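Local coordinates for NAD-dependent aldehyde dehydrogenase (Sinorhizobium meliloti, PDB 3U4J), which probably oxidises aldehydes to carboxylic acids with NAD or NADP as electron acceptor, and assembles as a tetramer, at residues 442-445 / 446-450. Sequence-based numbering, arbitrary orientation.
Sequences ALQT and IRRIR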
loop_
_atom_site.group_PDB
_atom_site.type_symbol
_atom_site.label_atom_id
_atom_site.label_comp_id
_atom_site.label_asym_id
_atom_site.label_seq_id
_atom_site.Cartn_x
_atom_site.Cartn_y
_atom_site.Cartn_z
ATOM N N ALA A 442 -10.564 4.657 -26.234
ATOM C CA ALA A 442 -9.651 5.440 -25.387
ATOM C C ALA A 442 -8.846 4.573 -24.418
ATOM O O ALA A 442 -7.604 4.627 -24.417
ATOM C CB ALA A 442 -10.391 6.546 -24.626
ATOM N N LEU A 443 -9.544 3.766 -23.612
ATOM C CA LEU A 443 -8.864 2.927 -22.614
ATOM C C LEU A 443 -8.086 1.741 -23.195
ATOM O O LEU A 443 -6.972 1.447 -22.717
ATOM C CB LEU A 443 -9.828 2.481 -21.492
ATOM C CG LEU A 443 -10.233 3.656 -20.576
ATOM C CD1 LEU A 443 -11.361 3.252 -19.652
ATOM C CD2 LEU A 443 -9.027 4.164 -19.749
ATOM N N GLN A 444 -8.645 1.043 -24.198
ATOM C CA GLN A 444 -7.894 -0.064 -24.807
ATOM C C GLN A 444 -6.671 0.426 -25.580
ATOM O O GLN A 444 -5.625 -0.218 -25.549
ATOM C CB GLN A 444 -8.756 -0.984 -25.673
ATOM C CG GLN A 444 -9.832 -1.742 -24.899
ATOM C CD GLN A 444 -9.329 -2.945 -24.076
ATOM O OE1 GLN A 444 -9.985 -4.000 -24.066
ATOM N NE2 GLN A 444 -8.195 -2.788 -23.364
ATOM N N THR A 445 -6.775 1.585 -26.222
ATOM C CA THR A 445 -5.621 2.119 -26.934
ATOM C C THR A 445 -4.527 2.498 -25.931
ATOM O O THR A 445 -3.386 2.140 -26.125
ATOM C CB THR A 445 -5.994 3.276 -27.895
ATOM O OG1 THR A 445 -7.012 2.820 -28.814
ATOM C CG2 THR A 445 -4.801 3.697 -28.717
ATOM N N ILE A 446 -4.891 3.187 -24.847
ATOM C CA ILE A 446 -3.903 3.606 -23.858
ATOM C C ILE A 446 -3.244 2.416 -23.114
ATOM O O ILE A 446 -2.044 2.441 -22.835
ATOM C CB ILE A 446 -4.466 4.757 -22.957
ATOM C CG1 ILE A 446 -3.403 5.836 -22.714
ATOM C CG2 ILE A 446 -5.010 4.256 -21.640
ATOM C CD1 ILE A 446 -2.942 6.548 -23.980
ATOM N N ARG A 447 -4.010 1.354 -22.848
ATOM C CA ARG A 447 -3.468 0.124 -22.269
ATOM C C ARG A 447 -2.504 -0.611 -23.192
ATOM O O ARG A 447 -1.633 -1.352 -22.708
ATOM C CB ARG A 447 -4.576 -0.845 -21.875
ATOM C CG ARG A 447 -5.382 -0.366 -20.697
ATOM C CD ARG A 447 -6.613 -1.241 -20.490
ATOM N NE ARG A 447 -6.357 -2.359 -19.577
ATOM C CZ ARG A 447 -7.044 -3.505 -19.582
ATOM N NH1 ARG A 447 -7.995 -3.728 -20.477
ATOM N NH2 ARG A 447 -6.756 -4.455 -18.704
ATOM N N ARG A 448 -2.660 -0.425 -24.498
ATOM C CA ARG A 448 -1.813 -1.133 -25.468
ATOM C C ARG A 448 -0.576 -0.355 -25.924
ATOM O O ARG A 448 0.305 -0.930 -26.539
ATOM C CB ARG A 448 -2.646 -1.573 -26.681
ATOM C CG ARG A 448 -3.545 -2.757 -26.331
ATOM C CD ARG A 448 -4.741 -2.924 -27.245
ATOM N NE ARG A 448 -5.671 -3.899 -26.648
ATOM C CZ ARG A 448 -6.736 -4.401 -27.286
ATOM N NH1 ARG A 448 -7.028 -4.005 -28.535
ATOM N NH2 ARG A 448 -7.507 -5.290 -26.686
ATOM N N ILE A 449 -0.511 0.938 -25.629
ATOM C CA ILE A 449 0.658 1.744 -26.044
ATOM C C ILE A 449 1.764 1.590 -24.991
ATOM O O ILE A 449 1.503 1.726 -23.792
ATOM C CB ILE A 449 0.286 3.217 -26.289
ATOM C CG1 ILE A 449 -0.620 3.296 -27.529
ATOM C CG2 ILE A 449 1.540 4.084 -26.475
ATOM C CD1 ILE A 449 -1.290 4.664 -27.739
ATOM N N ARG A 450 2.980 1.264 -25.444
ATOM C CA ARG A 450 4.105 1.013 -24.532
ATOM C C ARG A 450 4.843 2.294 -24.158
ATOM O O ARG A 450 5.929 2.575 -24.661
ATOM C CB ARG A 450 5.035 -0.049 -25.127
ATOM C CG ARG A 450 4.329 -1.390 -25.234
ATOM C CD ARG A 450 5.077 -2.319 -26.152
ATOM N NE ARG A 450 4.449 -3.647 -26.212
ATOM C CZ ARG A 450 5.031 -4.712 -26.767
ATOM N NH1 ARG A 450 6.251 -4.588 -27.302
ATOM N NH2 ARG A 450 4.412 -5.891 -26.775
#
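Gln444 reaches over the last turn of helix 439-448 between Arg447 and Arg448, three and four residues further along. Its chain is bent at chi2 (-77°), which brings the amide alongside the Arg447 side chain, the two pointing the same way with amide and guanidinium planes only 13° apart. Toward Arg448, Gln444 CB lies over the centre of one face of the Arg448 guanidinium, 4.3 Å above its plane, so the aliphatic base of the glutamine covers that face. Both arginines find their stronger polar partners in the second subunit: Arg448 NH2 forms a salt bridge with Asp151 of that subunit, while Arg447 NE is hydrogen-bonded to its Asn147 OD1 and Arg447 NH1 to the main-chain O of its Asp151, which places this side of the helix at a subunit interface.

Thr445 occupies the inward flank. Its CG2 meets Ile449 CD1 at 3.8 Å, the two side chains crossing at a slant against Val434, while OG1 is hydrogen-bonded to Thr441 O one turn back. The helix belongs to a beta-alpha-beta unit, strand 431-435, helix 439-448 and strand 453-456, whose parallel strands pair directly; Ile446, its CG2 4.4 Å from Leu443 CD2, packs on Val434 of the first strand and on Cys454 and Ile456 of the second.

Backbone geometry records where the helix gives out. Ile446 N to Ala442 O (3.1 Å) and Arg447 N to Leu443 O (3.0 Å) are regular i to i+4 bonds, each with an N-H...O angle of 159°. Arg448 N instead divides between a weak bond to Gln444 O and one to Thr445 O at 3.1 Å, the latter approached from above the carbonyl plane. Thr445 O also receives a weak bond from Ile449 N (3.2 Å), and Ile449 is the first residue whose backbone torsions are no longer helical.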